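Local structure of tartrate dehydrogenase/decarboxylase (Pseudomonas putida, 3FLK) at residues A10-G15 with F41-W46; L18-E23 with L347-V352; A175-E180 with A212-V217; K185-A190 with F238-A243. The protein oxidises (+)-tartrate to oxaloglycolate with NAD+, converts meso-tartrate to D-glycerate and oxidatively decarboxylates D-malate to pyruvate, using magnesium or manganese. The protein carries 1 engineered substitution. All coordinates share one frame; numbering follows the deposited sequence.

Contacts 1 and 4 are both parallel strand pairs of one large mixed sheet, yet they lie on opposite sides of the chain's centre, with about 24 Å between their nearest atoms. Contacts 2 and 4 are buried, contacts 1 and 3 partly buried. Contact 4 has four backbone hydrogen bonds; contact 1, at an outermost strand, has two and then gives way to water. Each strand pair is touched by a contact of a covering helix. Contact 2 shares the unit of contact 1, where Leu21 packs on Pro12, and joins two helices through a water and methyl packing. Contact 3 touches contact 4 through Ala179 and Val187 and relies on aromatic packing plus two carboxylate hydrogen bonds.

Contact 1: residues A10-G15 with F41-W46; sequences AIPGDG and FDTFEW
Ala10 and Thr43 form the parallel bridge of a beta-alpha-beta unit, in which helix 17-35 carries the chain from strand 6-13 to strand 39-43, an outermost strand of the large mixed sheet. Two backbone hydrogen bonds define the pairing, both made by Ala10. Its N-H reaches Asp42 O at 2.8 Å with an angle of 160° at the hydrogen, and its O accepts from Phe44 N at 2.9 Å with 162°. The same Ala10 O also takes a CA-H...O contact from Thr43.

Past this bridge the backbones are joined by water. One water accepts from Gly13 N at 3.1 Å and lies 2.7 Å from Phe44 O, with Trp46 O also in its reach, so it continues the pairing where direct bonds stop.

The apolar contacts centre on Ile11. With CG1 anti to the carbonyl carbon (chi1 -50°), that atom sits 4.1 Å from Phe44 CB, while CD1 makes a looser apolar contact with Trp46 CZ3. Phe44 CB in turn lies 3.9 Å above the Trp46 ring plane, offset toward the rim, and helix 63-67 packs against both aromatic residues. Ala10 and Pro12 instead meet helix 17-35 through Leu21. Pro12 and Thr43 cross at about a right angle, and Pro12 CD rests 4.0 Å from Thr43 CG2.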
loop_
_atom_site.group_PDB
_atom_site.type_symbol
_atom_site.label_atom_id
_atom_site.label_comp_id
_atom_site.label_asym_id
_atom_site.label_seq_id
_atom_site.Cartn_x
_atom_site.Cartn_y
_atom_site.Cartn_z
ATOM N N ALA A 10 -26.865 5.934 16.083
ATOM C CA ALA A 10 -26.759 5.126 14.871
ATOM C C ALA A 10 -26.845 6.021 13.640
ATOM O O ALA A 10 -27.832 6.739 13.446
ATOM C CB ALA A 10 -27.845 4.055 14.844
ATOM N N ILE A 11 -25.795 5.991 12.823
ATOM C CA ILE A 11 -25.697 6.849 11.646
ATOM C C ILE A 11 -25.321 5.990 10.436
ATOM O O ILE A 11 -24.140 5.710 10.218
ATOM C CB ILE A 11 -24.659 7.998 11.844
ATOM C CG1 ILE A 11 -24.904 8.741 13.165
ATOM C CG2 ILE A 11 -24.687 8.968 10.651
ATOM C CD1 ILE A 11 -23.858 9.803 13.504
ATOM N N PRO A 12 -26.331 5.550 9.658
ATOM C CA PRO A 12 -26.073 4.669 8.513
ATOM C C PRO A 12 -25.233 5.312 7.400
ATOM O O PRO A 12 -24.374 4.645 6.820
ATOM C CB PRO A 12 -27.480 4.316 8.005
ATOM C CG PRO A 12 -28.372 5.372 8.537
ATOM C CD PRO A 12 -27.766 5.845 9.825
ATOM N N GLY A 13 -25.481 6.587 7.114
ATOM C CA GLY A 13 -24.761 7.295 6.059
ATOM C C GLY A 13 -25.273 6.975 4.667
ATOM O O GLY A 13 -26.478 7.048 4.412
ATOM N N ASP A 14 -24.352 6.608 3.776
ATOM C CA ASP A 14 -24.643 6.380 2.359
ATOM C C ASP A 14 -24.552 4.910 1.963
ATOM O O ASP A 14 -23.940 4.101 2.669
ATOM C CB ASP A 14 -23.664 7.168 1.477
ATOM C CG ASP A 14 -23.792 8.671 1.643
ATOM O OD1 ASP A 14 -24.929 9.184 1.659
ATOM O OD2 ASP A 14 -22.745 9.346 1.737
ATOM N N GLY A 15 -25.156 4.582 0.820
ATOM C CA GLY A 15 -24.967 3.288 0.163
ATOM C C GLY A 15 -25.228 2.098 1.064
ATOM O O GLY A 15 -26.223 2.075 1.787
ATOM N N PHE A 41 -31.004 2.992 20.987
ATOM C CA PHE A 41 -30.536 3.461 19.688
ATOM C C PHE A 41 -31.362 4.633 19.172
ATOM O O PHE A 41 -32.596 4.589 19.181
ATOM C CB PHE A 41 -30.564 2.322 18.660
ATOM C CG PHE A 41 -29.632 1.185 18.982
ATOM C CD1 PHE A 41 -28.336 1.170 18.481
ATOM C CD2 PHE A 41 -30.054 0.122 19.781
ATOM C CE1 PHE A 41 -27.466 0.120 18.777
ATOM C CE2 PHE A 41 -29.194 -0.932 20.079
ATOM C CZ PHE A 41 -27.897 -0.933 19.576
ATOM N N ASP A 42 -30.670 5.680 18.736
ATOM C CA ASP A 42 -31.289 6.783 18.010
ATOM C C ASP A 42 -30.627 6.905 16.643
ATOM O O ASP A 42 -29.396 6.914 16.539
ATOM C CB ASP A 42 -31.161 8.099 18.783
ATOM C CG ASP A 42 -32.132 8.195 19.952
ATOM O OD1 ASP A 42 -33.287 7.732 19.824
ATOM O OD2 ASP A 42 -31.740 8.753 20.999
ATOM N N THR A 43 -31.449 6.992 15.600
ATOM C CA THR A 43 -30.957 7.030 14.228
ATOM C C THR A 43 -30.946 8.457 13.679
ATOM O O THR A 43 -31.918 9.198 13.826
ATOM C CB THR A 43 -31.777 6.097 13.308
ATOM O OG1 THR A 43 -31.832 4.788 13.885
ATOM C CG2 THR A 43 -31.145 5.999 11.921
ATOM N N PHE A 44 -29.830 8.826 13.056
ATOM C CA PHE A 44 -29.665 10.141 12.443
ATOM C C PHE A 44 -29.523 10.010 10.933
ATOM O O PHE A 44 -28.798 9.139 10.443
ATOM C CB PHE A 44 -28.453 10.864 13.035
ATOM C CG PHE A 44 -28.583 11.164 14.503
ATOM C CD1 PHE A 44 -29.207 12.330 14.934
ATOM C CD2 PHE A 44 -28.087 10.281 15.455
ATOM C CE1 PHE A 44 -29.330 12.615 16.289
ATOM C CE2 PHE A 44 -28.209 10.555 16.814
ATOM C CZ PHE A 44 -28.831 11.726 17.230
ATOM N N GLU A 45 -30.220 10.884 10.207
ATOM C CA GLU A 45 -30.272 10.834 8.746
ATOM C C GLU A 45 -29.158 11.646 8.089
ATOM O O GLU A 45 -28.917 11.518 6.887
ATOM C CB GLU A 45 -31.637 11.318 8.237
ATOM C CG GLU A 45 -32.841 10.589 8.838
ATOM C CD GLU A 45 -32.881 9.111 8.487
ATOM O OE1 GLU A 45 -32.974 8.783 7.284
ATOM O OE2 GLU A 45 -32.833 8.277 9.418
ATOM N N TRP A 46 -28.484 12.482 8.875
ATOM C CA TRP A 46 -27.384 13.286 8.347
ATOM C C TRP A 46 -26.064 12.514 8.268
ATOM O O TRP A 46 -26.045 11.293 8.457
ATOM C CB TRP A 46 -27.242 14.635 9.067
ATOM C CG TRP A 46 -27.538 14.646 10.539
ATOM C CD1 TRP A 46 -28.743 14.890 11.130
ATOM C CD2 TRP A 46 -26.599 14.460 11.604
ATOM N NE1 TRP A 46 -28.619 14.847 12.498
ATOM C CE2 TRP A 46 -27.313 14.588 12.816
ATOM C CE3 TRP A 46 -25.225 14.190 11.653
ATOM C CZ2 TRP A 46 -26.698 14.455 14.064
ATOM C CZ3 TRP A 46 -24.614 14.055 12.893
ATOM C CH2 TRP A 46 -25.354 14.187 14.084
HETATM O O HOH W 1 -27.207 8.872 8.254
HETATM O O HOH W 2 -28.524 8.172 5.953
#

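Contact 2: residues L18-E23 with L347-V352; sequences LEVLPE and LSTQQV
Glu23 leans across Thr349 and then meets Gln350 nearly at a right angle. Its CG is anti to the carbonyl carbon (chi1 -59°), which sets CG 4.0 Å from Thr349 CG2; the bend at chi2 (-47°) then places CD 3.8 Å from Gln350 CA. From there OE1 comes within 3.5 Å of Gln350 CG, and the carboxylate and amide planes stand 85° apart. OE2 makes a salt bridge with Arg26 NH1. The two polar groups are joined through a water, which accepts from Gln350 NE2 and donates to Glu23 OE1, each at 2.9 Å. Its other proton goes to Glu19 O at 2.6 Å, an atom that in a regular helix would accept from Glu23 N; here the helix is kinked at Pro22 and Glu23 N bonds weakly to Val20 O.

These residues join helix 17-35 to the start of helix 349-361, the first and last helices of the chain. The latter opens with a capping box: Ser348 OG accepts from Gln351 N at 3.2 Å, and Gln351 OE1 accepts from Ser348 N in the carbonyl plane, on a lone pair. An alanine in place of Glu23 would probably leave Arg26 without this carboxylate and the water short of one acceptor, and open a gap beside Thr349 CG2.

That methyl also faces Glu19 O, at 3.8 Å, while Thr349 OG1 bonds to Ala296 O. Gln350 NE2 has a second partner in Asn294 OD1, and Glu19 OE2 accepts from Gly292 N.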
loop_
_atom_site.group_PDB
_atom_site.type_symbol
_atom_site.label_atom_id
_atom_site.label_comp_id
_atom_site.label_asym_id
_atom_site.label_seq_id
_atom_site.Cartn_x
_atom_site.Cartn_y
_atom_site.Cartn_z
ATOM N N LEU A 18 -26.594 1.843 4.678
ATOM C CA LEU A 18 -28.035 1.728 4.917
ATOM C C LEU A 18 -28.500 0.269 4.952
ATOM O O LEU A 18 -29.510 -0.048 5.578
ATOM C CB LEU A 18 -28.820 2.510 3.856
ATOM C CG LEU A 18 -28.654 4.036 3.829
ATOM C CD1 LEU A 18 -28.957 4.599 2.447
ATOM C CD2 LEU A 18 -29.526 4.703 4.885
ATOM N N GLU A 19 -27.759 -0.612 4.287
ATOM C CA GLU A 19 -28.091 -2.035 4.253
ATOM C C GLU A 19 -27.525 -2.802 5.449
ATOM O O GLU A 19 -28.211 -3.644 6.033
ATOM C CB GLU A 19 -27.617 -2.675 2.941
ATOM C CG GLU A 19 -28.324 -2.152 1.691
ATOM C CD GLU A 19 -27.778 -2.746 0.398
ATOM O OE1 GLU A 19 -26.673 -3.332 0.414
ATOM O OE2 GLU A 19 -28.459 -2.628 -0.643
ATOM N N VAL A 20 -26.280 -2.512 5.820
ATOM C CA VAL A 20 -25.610 -3.295 6.865
ATOM C C VAL A 20 -25.946 -2.859 8.299
ATOM O O VAL A 20 -25.981 -3.696 9.202
ATOM C CB VAL A 20 -24.066 -3.404 6.651
ATOM C CG1 VAL A 20 -23.755 -4.057 5.302
ATOM C CG2 VAL A 20 -23.377 -2.041 6.773
ATOM N N LEU A 21 -26.197 -1.566 8.502
ATOM C CA LEU A 21 -26.471 -1.045 9.849
ATOM C C LEU A 21 -27.641 -1.734 10.570
ATOM O O LEU A 21 -27.485 -2.133 11.725
ATOM C CB LEU A 21 -26.655 0.482 9.862
ATOM C CG LEU A 21 -26.905 1.069 11.260
ATOM C CD1 LEU A 21 -25.608 1.182 12.038
ATOM C CD2 LEU A 21 -27.597 2.416 11.194
ATOM N N PRO A 22 -28.811 -1.868 9.905
ATOM C CA PRO A 22 -29.929 -2.559 10.562
ATOM C C PRO A 22 -29.599 -3.995 10.977
ATOM O O PRO A 22 -30.161 -4.491 11.953
ATOM C CB PRO A 22 -31.026 -2.547 9.491
ATOM C CG PRO A 22 -30.689 -1.383 8.625
ATOM C CD PRO A 22 -29.195 -1.390 8.564
ATOM N N GLU A 23 -28.688 -4.647 10.256
ATOM C CA GLU A 23 -28.242 -5.990 10.629
ATOM C C GLU A 23 -27.354 -5.967 11.873
ATOM O O GLU A 23 -27.442 -6.856 12.721
ATOM C CB GLU A 23 -27.539 -6.697 9.461
ATOM C CG GLU A 23 -28.403 -6.865 8.199
ATOM C CD GLU A 23 -29.806 -7.389 8.489
ATOM O OE1 GLU A 23 -30.770 -6.859 7.896
ATOM O OE2 GLU A 23 -29.951 -8.320 9.310
ATOM N N LEU A 347 -26.340 -16.325 0.411
ATOM C CA LEU A 347 -27.293 -15.596 1.250
ATOM C C LEU A 347 -27.244 -14.090 1.021
ATOM O O LEU A 347 -26.204 -13.538 0.654
ATOM C CB LEU A 347 -27.078 -15.914 2.732
ATOM C CG LEU A 347 -27.261 -17.355 3.224
ATOM C CD1 LEU A 347 -27.357 -17.363 4.737
ATOM C CD2 LEU A 347 -28.486 -18.041 2.608
ATOM N N SER A 348 -28.381 -13.436 1.234
ATOM C CA SER A 348 -28.472 -11.984 1.153
ATOM C C SER A 348 -27.983 -11.349 2.452
ATOM O O SER A 348 -27.810 -12.035 3.457
ATOM C CB SER A 348 -29.918 -11.560 0.894
ATOM O OG SER A 348 -30.701 -11.715 2.067
ATOM N N THR A 349 -27.778 -10.034 2.421
ATOM C CA THR A 349 -27.396 -9.257 3.597
ATOM C C THR A 349 -28.292 -9.581 4.798
ATOM O O THR A 349 -27.797 -9.894 5.887
ATOM C CB THR A 349 -27.480 -7.740 3.300
ATOM O OG1 THR A 349 -26.679 -7.432 2.154
ATOM C CG2 THR A 349 -27.002 -6.913 4.491
ATOM N N GLN A 350 -29.605 -9.518 4.577
ATOM C CA GLN A 350 -30.597 -9.704 5.636
ATOM C C GLN A 350 -30.608 -11.134 6.165
ATOM O O GLN A 350 -30.809 -11.351 7.358
ATOM C CB GLN A 350 -31.996 -9.304 5.147
ATOM C CG GLN A 350 -32.175 -7.803 4.856
ATOM C CD GLN A 350 -31.473 -7.344 3.585
ATOM O OE1 GLN A 350 -31.226 -8.136 2.665
ATOM N NE2 GLN A 350 -31.145 -6.054 3.527
ATOM N N GLN A 351 -30.384 -12.100 5.277
ATOM C CA GLN A 351 -30.328 -13.514 5.664
ATOM C C GLN A 351 -29.119 -13.829 6.547
ATOM O O GLN A 351 -29.219 -14.638 7.466
ATOM C CB GLN A 351 -30.345 -14.422 4.431
ATOM C CG GLN A 351 -31.713 -14.529 3.754
ATOM C CD GLN A 351 -31.676 -15.327 2.457
ATOM O OE1 GLN A 351 -30.693 -15.290 1.718
ATOM N NE2 GLN A 351 -32.761 -16.044 2.173
ATOM N N VAL A 352 -27.982 -13.194 6.267
ATOM C CA VAL A 352 -26.787 -13.366 7.103
ATOM C C VAL A 352 -27.005 -12.745 8.487
ATOM O O VAL A 352 -26.680 -13.359 9.509
ATOM C CB VAL A 352 -25.509 -12.801 6.426
ATOM C CG1 VAL A 352 -24.295 -12.935 7.350
ATOM C CG2 VAL A 352 -25.244 -13.524 5.111
HETATM O O HOH W 3 -30.632 -4.628 5.995
#

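Contact 3: residues A175-E180 with A212-V217; sequences AFDLAE and AHYPHV
The Tyr214 ring carries Phe176 CB over the centre of one face, 3.5 Å above its plane and almost on the ring normal, a CH-pi contact. The Phe176 ring meets it obliquely, the planes 32° apart. At the edge of the Tyr214 ring, in its plane, lies Asp177 OD1. It accepts from Tyr214 OH at 2.6 Å, the hydroxyl standing above the carboxylate plane (52° out of it). Asp177 OD2 makes a salt bridge with Lys173 one turn earlier, which probably favours the charged carboxylate.

The His216 ring is also approached at its edge. Its ND1 donates to the syn side of Glu180 OE2 at 2.9 Å, close to the ring plane. Chi1 (-178°) sets Glu180 CG anti to the backbone N, and the bend at chi2 turns CD to His216. The other oxygen, OE1, accepts at 2.6 Å from a water that takes the backbone N-H of His216, so one oxygen holds His216 directly and the other through the water.

Val217 is buried against the helix and Val187 of strand 186-191: CG1 lies 3.7 Å from Phe176 CD1 and 4.0 Å from Ala179 CB. Tyr214 to Val217 form a type I beta turn, at the end of the beta-alpha-beta crossover that runs from strand 186-191 through helix 199-211 to strand 218-223; helix 165-181 packs beside that crossover helix on the sheet.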
loop_
_atom_site.group_PDB
_atom_site.type_symbol
_atom_site.label_atom_id
_atom_site.label_comp_id
_atom_site.label_asym_id
_atom_site.label_seq_id
_atom_site.Cartn_x
_atom_site.Cartn_y
_atom_site.Cartn_z
ATOM N N ALA A 175 -0.020 1.192 20.898
ATOM C CA ALA A 175 0.393 -0.026 20.199
ATOM C C ALA A 175 1.325 -0.906 21.030
ATOM O O ALA A 175 1.179 -2.129 21.040
ATOM C CB ALA A 175 1.038 0.317 18.867
ATOM N N PHE A 176 2.278 -0.281 21.718
ATOM C CA PHE A 176 3.196 -1.012 22.593
ATOM C C PHE A 176 2.502 -1.545 23.847
ATOM O O PHE A 176 2.785 -2.665 24.275
ATOM C CB PHE A 176 4.426 -0.163 22.948
ATOM C CG PHE A 176 5.520 -0.234 21.918
ATOM C CD1 PHE A 176 6.523 -1.193 22.017
ATOM C CD2 PHE A 176 5.540 0.645 20.842
ATOM C CE1 PHE A 176 7.533 -1.276 21.059
ATOM C CE2 PHE A 176 6.545 0.571 19.877
ATOM C CZ PHE A 176 7.545 -0.389 19.989
ATOM N N ASP A 177 1.594 -0.753 24.418
ATOM C CA ASP A 177 0.758 -1.206 25.535
ATOM C C ASP A 177 -0.078 -2.429 25.143
ATOM O O ASP A 177 -0.201 -3.377 25.920
ATOM C CB ASP A 177 -0.165 -0.085 26.027
ATOM C CG ASP A 177 0.552 0.932 26.908
ATOM O OD1 ASP A 177 1.671 0.652 27.383
ATOM O OD2 ASP A 177 -0.014 2.022 27.131
ATOM N N LEU A 178 -0.637 -2.395 23.931
ATOM C CA LEU A 178 -1.439 -3.497 23.398
ATOM C C LEU A 178 -0.596 -4.758 23.211
ATOM O O LEU A 178 -0.996 -5.844 23.633
ATOM C CB LEU A 178 -2.110 -3.087 22.077
ATOM C CG LEU A 178 -3.164 -4.006 21.444
ATOM C CD1 LEU A 178 -4.398 -4.145 22.321
ATOM C CD2 LEU A 178 -3.555 -3.479 20.069
ATOM N N ALA A 179 0.575 -4.598 22.595
ATOM C CA ALA A 179 1.518 -5.694 22.394
ATOM C C ALA A 179 1.934 -6.349 23.715
ATOM O O ALA A 179 2.058 -7.569 23.789
ATOM C CB ALA A 179 2.740 -5.211 21.639
ATOM N N GLU A 180 2.140 -5.528 24.743
ATOM C CA GLU A 180 2.513 -6.006 26.078
ATOM C C GLU A 180 1.456 -6.958 26.658
ATOM O O GLU A 180 1.797 -7.954 27.299
ATOM C CB GLU A 180 2.758 -4.814 27.016
ATOM C CG GLU A 180 3.206 -5.170 28.443
ATOM C CD GLU A 180 4.604 -5.766 28.509
ATOM O OE1 GLU A 180 5.502 -5.270 27.798
ATOM O OE2 GLU A 180 4.809 -6.726 29.288
ATOM N N ALA A 212 12.071 1.590 23.876
ATOM C CA ALA A 212 12.997 1.487 25.008
ATOM C C ALA A 212 12.284 1.285 26.347
ATOM O O ALA A 212 12.846 0.690 27.267
ATOM C CB ALA A 212 13.906 2.715 25.066
ATOM N N HIS A 213 11.051 1.779 26.450
ATOM C CA HIS A 213 10.257 1.638 27.672
ATOM C C HIS A 213 9.541 0.285 27.785
ATOM O O HIS A 213 8.790 0.055 28.735
ATOM C CB HIS A 213 9.231 2.768 27.780
ATOM C CG HIS A 213 9.836 4.127 27.957
ATOM N ND1 HIS A 213 10.131 4.954 26.893
ATOM C CD2 HIS A 213 10.182 4.811 29.072
ATOM C CE1 HIS A 213 10.639 6.087 27.345
ATOM N NE2 HIS A 213 10.682 6.025 28.665
ATOM N N TYR A 214 9.774 -0.598 26.814
ATOM C CA TYR A 214 9.110 -1.900 26.765
ATOM C C TYR A 214 10.106 -3.037 26.539
ATOM O O TYR A 214 10.221 -3.553 25.424
ATOM C CB TYR A 214 8.018 -1.915 25.687
ATOM C CG TYR A 214 6.897 -0.935 25.939
ATOM C CD1 TYR A 214 5.732 -1.330 26.596
ATOM C CD2 TYR A 214 7.002 0.391 25.523
ATOM C CE1 TYR A 214 4.700 -0.425 26.830
ATOM C CE2 TYR A 214 5.981 1.299 25.753
ATOM C CZ TYR A 214 4.835 0.889 26.404
ATOM O OH TYR A 214 3.831 1.801 26.625
ATOM N N PRO A 215 10.833 -3.434 27.604
ATOM C CA PRO A 215 11.818 -4.513 27.510
ATOM C C PRO A 215 11.243 -5.853 27.027
ATOM O O PRO A 215 11.958 -6.618 26.379
ATOM C CB PRO A 215 12.351 -4.636 28.946
ATOM C CG PRO A 215 11.324 -3.976 29.808
ATOM C CD PRO A 215 10.768 -2.872 28.967
ATOM N N HIS A 216 9.973 -6.123 27.327
ATOM C CA HIS A 216 9.343 -7.396 26.946
ATOM C C HIS A 216 8.912 -7.457 25.478
ATOM O O HIS A 216 8.761 -8.547 24.917
ATOM C CB HIS A 216 8.137 -7.711 27.839
ATOM C CG HIS A 216 8.426 -7.652 29.308
ATOM N ND1 HIS A 216 7.514 -7.176 30.224
ATOM C CD2 HIS A 216 9.527 -7.998 30.018
ATOM C CE1 HIS A 216 8.037 -7.237 31.436
ATOM N NE2 HIS A 216 9.257 -7.734 31.339
ATOM N N VAL A 217 8.713 -6.292 24.865
ATOM C CA VAL A 217 8.188 -6.219 23.498
ATOM C C VAL A 217 9.286 -6.248 22.426
ATOM O O VAL A 217 10.198 -5.419 22.416
ATOM C CB VAL A 217 7.251 -4.992 23.305
ATOM C CG1 VAL A 217 6.716 -4.924 21.876
ATOM C CG2 VAL A 217 6.094 -5.048 24.291
HETATM O O HOH W 4 7.870 -4.471 28.507
#

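Contact 4: residues K185-A190 with F238-A243; sequences KHVTSA and FDVVVA
Thr188, in the parallel pair of strands 186-190 and 240-243 of the large mixed sheet, meets Phe238 just before the second strand. Followed outward, Thr188 CB lies 4.1 Å from Phe238 CD1. OG1, anti to the carbonyl carbon (chi1 -59°), comes to the edge of the Phe238 ring, in its plane and 3.6 Å from CD1. It also accepts a proton from a water and bonds to Asp220 OD2. CG2 ends 4.0 Å from Phe238 CE1. An alanine in place of Phe238 would probably leave Thr188 OG1 without the ring edge and CG2 without CE1.

The water near OG1 also takes Asp239 N-H and donates to Val240 O, which already accepts a nearly straight bond from Thr188 N at 2.8 Å (173° at the hydrogen). Thr188 O receives Val242 N, and Val242 O receives Ala190 N; by contrast Val240 N to His186 O is longer, at 3.3 Å. On the face of Val187 and Val242, which helix 165-181 covers, Val187 CG1 packs 3.7 Å from Val242 CG1.

At the far end Ala243 has its side chain about 8 Å from that of Asp249, an oxalate-pocket residue, and its CB sits 3.7 Å from Ala190 CB.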
loop_
_atom_site.group_PDB
_atom_site.type_symbol
_atom_site.label_atom_id
_atom_site.label_comp_id
_atom_site.label_asym_id
_atom_site.label_seq_id
_atom_site.Cartn_x
_atom_site.Cartn_y
_atom_site.Cartn_z
ATOM N N LYS A 185 3.810 -10.408 22.097
ATOM C CA LYS A 185 4.551 -9.197 22.488
ATOM C C LYS A 185 5.462 -8.694 21.364
ATOM O O LYS A 185 6.687 -8.633 21.512
ATOM C CB LYS A 185 5.334 -9.423 23.792
ATOM C CG LYS A 185 4.473 -9.956 24.931
ATOM C CD LYS A 185 5.138 -9.808 26.287
ATOM C CE LYS A 185 4.449 -10.682 27.333
ATOM N NZ LYS A 185 2.976 -10.451 27.414
ATOM N N HIS A 186 4.847 -8.342 20.238
ATOM C CA HIS A 186 5.588 -7.949 19.043
ATOM C C HIS A 186 4.904 -6.800 18.301
ATOM O O HIS A 186 3.706 -6.866 18.010
ATOM C CB HIS A 186 5.790 -9.168 18.132
ATOM C CG HIS A 186 6.364 -8.842 16.787
ATOM N ND1 HIS A 186 7.511 -8.095 16.627
ATOM C CD2 HIS A 186 5.960 -9.183 15.541
ATOM C CE1 HIS A 186 7.782 -7.979 15.340
ATOM N NE2 HIS A 186 6.855 -8.630 14.659
ATOM N N VAL A 187 5.674 -5.750 18.015
ATOM C CA VAL A 187 5.185 -4.582 17.275
ATOM C C VAL A 187 5.957 -4.420 15.968
ATOM O O VAL A 187 7.189 -4.398 15.967
ATOM C CB VAL A 187 5.310 -3.266 18.101
ATOM C CG1 VAL A 187 5.018 -2.037 17.239
ATOM C CG2 VAL A 187 4.388 -3.283 19.294
ATOM N N THR A 188 5.222 -4.311 14.861
ATOM C CA THR A 188 5.806 -3.913 13.582
ATOM C C THR A 188 5.390 -2.477 13.282
ATOM O O THR A 188 4.205 -2.145 13.323
ATOM C CB THR A 188 5.369 -4.846 12.426
ATOM O OG1 THR A 188 5.764 -6.188 12.722
ATOM C CG2 THR A 188 6.009 -4.423 11.103
ATOM N N SER A 189 6.376 -1.630 13.007
ATOM C CA SER A 189 6.128 -0.239 12.660
ATOM C C SER A 189 6.215 -0.057 11.148
ATOM O O SER A 189 7.231 -0.392 10.537
ATOM C CB SER A 189 7.144 0.668 13.362
ATOM O OG SER A 189 6.825 2.036 13.154
ATOM N N ALA A 190 5.143 0.459 10.549
ATOM C CA ALA A 190 5.153 0.795 9.127
ATOM C C ALA A 190 5.895 2.110 8.919
ATOM O O ALA A 190 5.601 3.107 9.580
ATOM C CB ALA A 190 3.730 0.890 8.578
ATOM N N PHE A 238 3.230 -11.269 11.823
ATOM C CA PHE A 238 2.652 -10.054 12.394
ATOM C C PHE A 238 1.705 -10.312 13.556
ATOM O O PHE A 238 0.970 -11.304 13.567
ATOM C CB PHE A 238 1.976 -9.220 11.297
ATOM C CG PHE A 238 2.882 -8.920 10.138
ATOM C CD1 PHE A 238 3.906 -7.984 10.265
ATOM C CD2 PHE A 238 2.737 -9.598 8.933
ATOM C CE1 PHE A 238 4.762 -7.719 9.205
ATOM C CE2 PHE A 238 3.587 -9.338 7.862
ATOM C CZ PHE A 238 4.602 -8.396 8.000
ATOM N N ASP A 239 1.744 -9.413 14.537
ATOM C CA ASP A 239 0.799 -9.429 15.650
ATOM C C ASP A 239 0.177 -8.053 15.865
ATOM O O ASP A 239 -1.039 -7.897 15.756
ATOM C CB ASP A 239 1.459 -9.922 16.938
ATOM C CG ASP A 239 0.439 -10.277 18.008
ATOM O OD1 ASP A 239 -0.365 -11.209 17.784
ATOM O OD2 ASP A 239 0.432 -9.620 19.068
ATOM N N VAL A 240 1.008 -7.066 16.194
ATOM C CA VAL A 240 0.561 -5.675 16.278
ATOM C C VAL A 240 1.305 -4.871 15.216
ATOM O O VAL A 240 2.538 -4.860 15.190
ATOM C CB VAL A 240 0.797 -5.061 17.683
ATOM C CG1 VAL A 240 0.422 -3.580 17.710
ATOM C CG2 VAL A 240 0.008 -5.818 18.744
ATOM N N VAL A 241 0.550 -4.227 14.330
ATOM C CA VAL A 241 1.126 -3.383 13.285
ATOM C C VAL A 241 0.692 -1.937 13.515
ATOM O O VAL A 241 -0.498 -1.618 13.460
ATOM C CB VAL A 241 0.735 -3.859 11.857
ATOM C CG1 VAL A 241 1.440 -3.023 10.792
ATOM C CG2 VAL A 241 1.070 -5.337 11.668
ATOM N N VAL A 242 1.664 -1.072 13.795
ATOM C CA VAL A 242 1.395 0.341 14.043
ATOM C C VAL A 242 1.799 1.171 12.820
ATOM O O VAL A 242 2.855 0.944 12.221
ATOM C CB VAL A 242 2.057 0.844 15.369
ATOM C CG1 VAL A 242 3.589 0.779 15.305
ATOM C CG2 VAL A 242 1.568 2.248 15.741
ATOM N N ALA A 243 0.941 2.116 12.445
ATOM C CA ALA A 243 1.107 2.849 11.192
ATOM C C ALA A 243 0.476 4.235 11.236
ATOM O O ALA A 243 -0.405 4.504 12.057
ATOM C CB ALA A 243 0.527 2.037 10.027
HETATM O O HOH W 5 2.170 -8.241 20.143
HETATM O O HOH W 6 3.745 -7.310 14.263
#